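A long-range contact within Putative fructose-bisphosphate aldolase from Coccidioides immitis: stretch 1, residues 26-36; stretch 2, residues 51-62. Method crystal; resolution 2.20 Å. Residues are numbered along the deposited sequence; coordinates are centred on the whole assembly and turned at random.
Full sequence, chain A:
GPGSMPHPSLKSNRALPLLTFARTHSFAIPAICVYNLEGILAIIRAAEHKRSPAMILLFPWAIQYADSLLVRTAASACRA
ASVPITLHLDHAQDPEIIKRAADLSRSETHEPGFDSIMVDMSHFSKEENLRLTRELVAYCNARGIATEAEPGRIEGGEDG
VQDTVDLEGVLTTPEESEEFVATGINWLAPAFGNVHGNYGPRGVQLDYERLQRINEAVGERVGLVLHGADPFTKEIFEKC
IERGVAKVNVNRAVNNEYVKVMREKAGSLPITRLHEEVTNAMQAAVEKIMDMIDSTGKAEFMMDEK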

ATOM      1  N   SER A  26     -15.904  26.760  -9.974  1.00 32.52           N
ATOM      2  CA  SER A  26     -16.380  27.012  -8.613  1.00 31.06           C
ATOM      3  C   SER A  26     -16.476  25.783  -7.700  1.00 29.53           C
ATOM      4  O   SER A  26     -17.476  25.603  -6.983  1.00 29.01           O
ATOM      5  CB  SER A  26     -17.745  27.727  -8.656  1.00 31.97           C
ATOM      6  OG  SER A  26     -17.571  29.122  -8.835  1.00 34.37           O
ATOM      7  N   PHE A  27     -15.468  24.922  -7.735  1.00 27.19           N
ATOM      8  CA  PHE A  27     -15.390  23.892  -6.702  1.00 25.21           C
ATOM      9  C   PHE A  27     -13.936  23.706  -6.308  1.00 23.67           C
ATOM     10  O   PHE A  27     -13.065  24.424  -6.824  1.00 23.25           O
ATOM     11  CB  PHE A  27     -16.081  22.597  -7.134  1.00 25.39           C
ATOM     12  CG  PHE A  27     -15.411  21.895  -8.286  1.00 25.17           C
ATOM     13  CD1 PHE A  27     -15.583  22.353  -9.603  1.00 24.98           C
ATOM     14  CD2 PHE A  27     -14.614  20.767  -8.053  1.00 24.21           C
ATOM     15  CE1 PHE A  27     -14.953  21.704 -10.658  1.00 25.05           C
ATOM     16  CE2 PHE A  27     -13.989  20.107  -9.096  1.00 23.38           C
ATOM     17  CZ  PHE A  27     -14.141  20.579 -10.400  1.00 24.90           C
ATOM     18  N   ALA A  28     -13.676  22.788  -5.373  1.00 22.34           N
ATOM     19  CA  ALA A  28     -12.299  22.437  -5.004  1.00 21.07           C
ATOM     20  C   ALA A  28     -12.061  20.934  -5.136  1.00 20.80           C
ATOM     21  O   ALA A  28     -12.990  20.129  -5.009  1.00 19.50           O
ATOM     22  CB  ALA A  28     -11.960  22.927  -3.614  1.00 19.62           C
ATOM     23  N   ILE A  29     -10.805  20.589  -5.432  1.00 20.63           N
ATOM     24  CA  ILE A  29     -10.332  19.221  -5.537  1.00 20.09           C
ATOM     25  C   ILE A  29     -10.150  18.710  -4.102  1.00 19.02           C
ATOM     26  O   ILE A  29      -9.558  19.401  -3.275  1.00 18.88           O
ATOM     27  CB  ILE A  29      -8.955  19.207  -6.280  1.00 21.08           C
ATOM     28  CG1 ILE A  29      -9.089  19.817  -7.684  1.00 19.91           C
ATOM     29  CG2 ILE A  29      -8.311  17.797  -6.307  1.00 20.53           C
ATOM     30  CD1 ILE A  29     -10.175  19.158  -8.609  1.00 20.77           C
ATOM     31  N   PRO A  30     -10.707  17.528  -3.790  1.00 17.93           N
ATOM     32  CA  PRO A  30     -10.452  16.964  -2.461  1.00 17.03           C
ATOM     33  C   PRO A  30      -9.055  16.364  -2.439  1.00 15.72           C
ATOM     34  O   PRO A  30      -8.765  15.526  -3.252  1.00 14.89           O
ATOM     35  CB  PRO A  30     -11.509  15.850  -2.327  1.00 17.39           C
ATOM     36  CG  PRO A  30     -11.872  15.457  -3.773  1.00 18.12           C
ATOM     37  CD  PRO A  30     -11.581  16.678  -4.639  1.00 17.77           C
ATOM     38  N   ALA A  31      -8.201  16.820  -1.529  1.00 15.10           N
ATOM     39  CA  ALA A  31      -6.796  16.372  -1.452  1.00 13.89           C
ATOM     40  C   ALA A  31      -6.599  15.643  -0.127  1.00 13.25           C
ATOM     41  O   ALA A  31      -6.401  16.264   0.919  1.00 14.98           O
ATOM     42  CB  ALA A  31      -5.856  17.571  -1.557  1.00 12.67           C
ATOM     43  N   ILE A  32      -6.697  14.327  -0.156  1.00 13.44           N
ATOM     44  CA  ILE A  32      -6.845  13.536   1.060  1.00 12.05           C
ATOM     45  C   ILE A  32      -5.541  12.904   1.426  1.00 12.77           C
ATOM     46  O   ILE A  32      -4.994  12.113   0.642  1.00 12.93           O
ATOM     47  CB  ILE A  32      -7.900  12.381   0.823  1.00 12.13           C
ATOM     48  CG1 ILE A  32      -9.159  12.924   0.131  1.00 11.61           C
ATOM     49  CG2 ILE A  32      -8.189  11.607   2.111  1.00 10.11           C
ATOM     50  CD1 ILE A  32      -9.886  13.997   0.922  1.00 12.76           C
ATOM     51  N   CYS A  33      -5.027  13.264   2.603  1.00 13.57           N
ATOM     52  CA  CYS A  33      -3.861  12.637   3.165  1.00 14.90           C
ATOM     53  C   CYS A  33      -4.147  11.236   3.581  1.00 15.63           C
ATOM     54  O   CYS A  33      -5.135  10.962   4.291  1.00 16.86           O
ATOM     55  CB  CYS A  33      -3.379  13.403   4.406  1.00 14.87           C
ATOM     56  SG  CYS A  33      -2.999  15.089   4.008  0.96 16.54           S
ATOM     57  N   VAL A  34      -3.247  10.340   3.212  1.00 15.83           N
ATOM     58  CA  VAL A  34      -3.370   8.941   3.636  1.00 15.29           C
ATOM     59  C   VAL A  34      -2.023   8.407   4.050  1.00 15.39           C
ATOM     60  O   VAL A  34      -0.998   8.996   3.679  1.00 14.73           O
ATOM     61  CB  VAL A  34      -3.908   8.038   2.506  1.00 15.90           C
ATOM     62  CG1 VAL A  34      -5.362   8.364   2.171  1.00 14.84           C
ATOM     63  CG2 VAL A  34      -3.025   8.102   1.287  1.00 16.14           C
ATOM     64  N   TYR A  35      -2.037   7.283   4.788  1.00 15.21           N
ATOM     65  CA  TYR A  35      -0.840   6.654   5.368  1.00 16.16           C
ATOM     66  C   TYR A  35      -0.703   5.202   4.957  1.00 16.52           C
ATOM     67  O   TYR A  35       0.237   4.512   5.396  1.00 16.85           O
ATOM     68  CB  TYR A  35      -0.913   6.633   6.899  1.00 16.90           C
ATOM     69  CG  TYR A  35      -0.991   7.983   7.546  1.00 17.35           C
ATOM     70  CD1 TYR A  35       0.163   8.702   7.876  1.00 16.77           C
ATOM     71  CD2 TYR A  35      -2.230   8.541   7.836  1.00 17.69           C
ATOM     72  CE1 TYR A  35       0.057   9.960   8.505  1.00 17.80           C
ATOM     73  CE2 TYR A  35      -2.336   9.763   8.434  1.00 18.98           C
ATOM     74  CZ  TYR A  35      -1.206  10.462   8.784  1.00 17.65           C
ATOM     75  OH  TYR A  35      -1.410  11.693   9.358  1.00 18.66           O
ATOM     76  N   ASN A  36      -1.649   4.735   4.148  1.00 15.74           N
ATOM     77  CA  ASN A  36      -1.804   3.328   3.933  1.00 16.86           C
ATOM     78  C   ASN A  36      -2.679   3.001   2.717  1.00 17.07           C
ATOM     79  O   ASN A  36      -3.390   3.862   2.147  1.00 16.33           O
ATOM     80  CB  ASN A  36      -2.345   2.656   5.213  1.00 17.40           C
ATOM     81  CG  ASN A  36      -3.578   3.354   5.765  1.00 18.34           C
ATOM     82  OD1 ASN A  36      -4.538   3.631   5.038  1.00 20.73           O
ATOM     83  ND2 ASN A  36      -3.544   3.660   7.053  1.00 17.46           N
ATOM     84  N   ARG A  51     -18.061  10.226  -8.878  1.00 23.21           N
ATOM     85  CA  ARG A  51     -17.642  10.849 -10.138  1.00 23.36           C
ATOM     86  C   ARG A  51     -16.931  12.168  -9.839  1.00 22.90           C
ATOM     87  O   ARG A  51     -17.307  13.225 -10.337  1.00 23.49           O
ATOM     88  CB  ARG A  51     -18.858  11.068 -11.058  1.00 24.42           C
ATOM     89  N   SER A  52     -15.906  12.100  -8.998  1.00 22.92           N
ATOM     90  CA  SER A  52     -15.171  13.305  -8.555  1.00 21.30           C
ATOM     91  C   SER A  52     -13.704  13.064  -8.834  1.00 20.67           C
ATOM     92  O   SER A  52     -13.205  11.954  -8.602  1.00 19.96           O
ATOM     93  CB  SER A  52     -15.351  13.546  -7.047  1.00 21.02           C
ATOM     94  OG  SER A  52     -14.432  14.531  -6.563  1.00 21.58           O
ATOM     95  N   PRO A  53     -13.010  14.113  -9.302  1.00 20.05           N
ATOM     96  CA  PRO A  53     -11.566  14.182  -9.267  1.00 19.91           C
ATOM     97  C   PRO A  53     -11.116  14.116  -7.807  1.00 19.11           C
ATOM     98  O   PRO A  53     -11.935  14.306  -6.908  1.00 18.50           O
ATOM     99  CB  PRO A  53     -11.298  15.572  -9.819  1.00 19.94           C
ATOM    100  CG  PRO A  53     -12.507  16.372  -9.357  1.00 19.56           C
ATOM    101  CD  PRO A  53     -13.596  15.406  -9.698  1.00 20.61           C
ATOM    102  N   ALA A  54      -9.837  13.821  -7.574  1.00 18.82           N
ATOM    103  CA  ALA A  54      -9.284  13.759  -6.215  1.00 17.38           C
ATOM    104  C   ALA A  54      -7.790  13.819  -6.293  1.00 16.76           C
ATOM    105  O   ALA A  54      -7.229  13.719  -7.357  1.00 17.51           O
ATOM    106  CB  ALA A  54      -9.710  12.445  -5.470  1.00 16.99           C
ATOM    107  N   MET A  55      -7.143  14.002  -5.152  1.00 15.99           N
ATOM    108  CA  MET A  55      -5.708  13.860  -5.085  1.00 16.07           C
ATOM    109  C   MET A  55      -5.397  12.984  -3.898  1.00 15.15           C
ATOM    110  O   MET A  55      -6.049  13.071  -2.847  1.00 15.33           O
ATOM    111  CB  MET A  55      -5.015  15.230  -4.956  1.00 15.84           C
ATOM    112  CG  MET A  55      -5.068  16.077  -6.214  1.00 16.88           C
ATOM    113  SD  MET A  55      -4.229  17.710  -6.005  1.00 17.88           S
ATOM    114  CE  MET A  55      -4.332  18.277  -7.716  1.00 19.73           C
ATOM    115  N   ILE A  56      -4.401  12.138  -4.061  1.00 14.76           N
ATOM    116  CA  ILE A  56      -3.926  11.318  -2.949  1.00 13.93           C
ATOM    117  C   ILE A  56      -2.682  12.069  -2.401  1.00 14.32           C
ATOM    118  O   ILE A  56      -1.760  12.390  -3.162  1.00 13.37           O
ATOM    119  CB  ILE A  56      -3.566   9.868  -3.435  1.00 13.85           C
ATOM    120  CG1 ILE A  56      -4.798   9.123  -3.987  1.00 14.74           C
ATOM    121  CG2 ILE A  56      -2.840   9.062  -2.361  1.00 12.23           C
ATOM    122  CD1 ILE A  56      -4.458   7.808  -4.621  1.00 20.06           C
ATOM    123  N   LEU A  57      -2.689  12.379  -1.101  1.00 13.60           N
ATOM    124  CA  LEU A  57      -1.541  13.035  -0.488  1.00 13.24           C
ATOM    125  C   LEU A  57      -0.728  12.079   0.362  1.00 12.95           C
ATOM    126  O   LEU A  57      -1.279  11.364   1.181  1.00 13.80           O
ATOM    127  CB  LEU A  57      -1.984  14.259   0.338  1.00 12.70           C
ATOM    128  CG  LEU A  57      -2.160  15.537  -0.482  1.00 12.69           C
ATOM    129  CD1 LEU A  57      -3.210  15.314  -1.636  1.00 12.19           C
ATOM    130  CD2 LEU A  57      -2.612  16.679   0.406  1.00  8.40           C
ATOM    131  N   LEU A  58       0.587  12.051   0.171  1.00 13.49           N
ATOM    132  CA  LEU A  58       1.452  11.277   1.054  1.00 14.14           C
ATOM    133  C   LEU A  58       2.358  12.246   1.810  1.00 15.04           C
ATOM    134  O   LEU A  58       2.639  13.331   1.300  1.00 13.61           O
ATOM    135  CB  LEU A  58       2.278  10.264   0.248  1.00 14.76           C
ATOM    136  CG  LEU A  58       1.503   9.088  -0.382  1.00 12.62           C
ATOM    137  CD1 LEU A  58       2.464   8.381  -1.310  1.00 12.08           C
ATOM    138  CD2 LEU A  58       0.986   8.085   0.709  1.00 10.79           C
ATOM    139  N   PHE A  59       2.796  11.875   3.030  1.00 15.38           N
ATOM    140  CA  PHE A  59       3.773  12.679   3.772  1.00 15.14           C
ATOM    141  C   PHE A  59       5.174  12.147   3.486  1.00 16.42           C
ATOM    142  O   PHE A  59       5.310  11.039   2.923  1.00 17.18           O
ATOM    143  CB  PHE A  59       3.493  12.661   5.284  1.00 14.93           C
ATOM    144  CG  PHE A  59       2.196  13.292   5.658  1.00 15.40           C
ATOM    145  CD1 PHE A  59       1.905  14.618   5.301  1.00 16.44           C
ATOM    146  CD2 PHE A  59       1.242  12.577   6.347  1.00 15.08           C
ATOM    147  CE1 PHE A  59       0.682  15.193   5.628  1.00 15.58           C
ATOM    148  CE2 PHE A  59       0.016  13.181   6.689  1.00 14.33           C
ATOM    149  CZ  PHE A  59      -0.245  14.481   6.330  1.00 13.24           C
ATOM    150  N   PRO A  60       6.236  12.922   3.841  1.00 16.56           N
ATOM    151  CA  PRO A  60       7.581  12.355   3.675  1.00 17.53           C
ATOM    152  C   PRO A  60       7.758  11.025   4.397  1.00 18.34           C
ATOM    153  O   PRO A  60       8.570  10.182   3.985  1.00 18.62           O
ATOM    154  CB  PRO A  60       8.502  13.443   4.300  1.00 17.97           C
ATOM    155  CG  PRO A  60       7.793  14.742   3.999  1.00 16.83           C
ATOM    156  CD  PRO A  60       6.273  14.398   3.857  1.00 15.81           C
ATOM    157  N   TRP A  61       7.019  10.857   5.484  1.00 19.09           N
ATOM    158  CA  TRP A  61       6.992   9.595   6.217  1.00 20.24           C
ATOM    159  C   TRP A  61       6.731   8.368   5.339  1.00 20.62           C
ATOM    160  O   TRP A  61       7.216   7.283   5.659  1.00 20.66           O
ATOM    161  CB  TRP A  61       5.933   9.622   7.332  1.00 20.55           C
ATOM    162  CG  TRP A  61       5.752   8.271   7.956  1.00 21.10           C
ATOM    163  CD1 TRP A  61       6.498   7.728   8.966  1.00 22.27           C
ATOM    164  CD2 TRP A  61       4.791   7.267   7.580  1.00 20.63           C
ATOM    165  NE1 TRP A  61       6.052   6.450   9.254  1.00 21.31           N
ATOM    166  CE2 TRP A  61       5.011   6.140   8.420  1.00 20.35           C
ATOM    167  CE3 TRP A  61       3.753   7.217   6.631  1.00 17.73           C
ATOM    168  CZ2 TRP A  61       4.226   4.970   8.341  1.00 19.95           C
ATOM    169  CZ3 TRP A  61       2.986   6.059   6.540  1.00 18.66           C
ATOM    170  CH2 TRP A  61       3.224   4.947   7.398  1.00 17.91           C
ATOM    171  N   ALA A  62       5.942   8.521   4.276  1.00 20.32           N
ATOM    172  CA  ALA A  62       5.634   7.397   3.424  1.00 21.07           C
ATOM    173  C   ALA A  62       6.888   6.887   2.705  1.00 21.65           C
ATOM    174  O   ALA A  62       7.054   5.685   2.489  1.00 21.22           O
ATOM    175  CB  ALA A  62       4.535   7.759   2.424  1.00 20.68           C
TER
HETATM  176  O   HOH W   1       1.812   9.505   4.351  1.00 19.53           O

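The contact is a pair of neighbouring parallel strands, Ala 54 to Leu 58 running beside the strand that begins at Ile 29, with an apolar cluster before the pairing and an aromatic one after it. The two strand axes cross at -26° and approach to 4.6 Å.

Stretch 2 enters from a helix end at Arg 51, whose side chain is modelled only to CB and which makes no contact here. Ser 52 turns its hydroxyl back on its own chain, OG donating to Pro 53 O at 2.5 Å. Pro 53 then offers its ring to two side chains: its CG lies 3.7 Å from Ile 29 CD1 and 4.0 Å from Phe 27 CE2, the latter at the edge of the phenyl ring.

Ala 54 brings its CB to 4.1 Å from Pro 30 CG, and its CA makes a CA-H...O contact of 3.5 Å with Pro 30 O. That same carbonyl accepts the first backbone hydrogen bond, from Met 55 N at 2.9 Å. Met 55 O answers by accepting from Ile 32 N at 3.0 Å, so Met 55 bonds to the residues flanking Ala 31, its register partner, as parallel pairing requires. Its side chain shares a face with Ala 31, CB to CB 4.2 Å, while its CG packs 3.7 Å from Ile 29 CG2.

Ile 56 points to the other face with Ile 32, and its CG2 meets Val 34 CG2 at 3.8 Å. Leu 57 repeats the Met 55 pattern two residues on: its N donates to Ile 32 O at 2.9 Å, and its O accepts from Val 34 N at 3.0 Å. The side chain returns to the face of Ala 31 and Cys 33, with CD1 3.5 Å from Ala 31 CB and CB 3.9 Å from Cys 33 SG. Leu 57 thus reaches back from its own register partner, Cys 33, to Ala 31. Leu 58 starts away from stretch 1, yet its CD2 comes within 4.1 Å of Val 34 CG2.

Past the strand, a water continues the backbone link, donating to Val 34 O and accepting from Phe 59 N, each at 2.9 Å. The Phe 59 ring meets Cys 33 SG at its CZ, 3.7 Å away, and lies oblique to the Tyr 35 ring, planes at 51°. Finally, from the opening of the next helix, Trp 61 places CZ3 4.0 Å from Tyr 35 CB, closing the apolar packing.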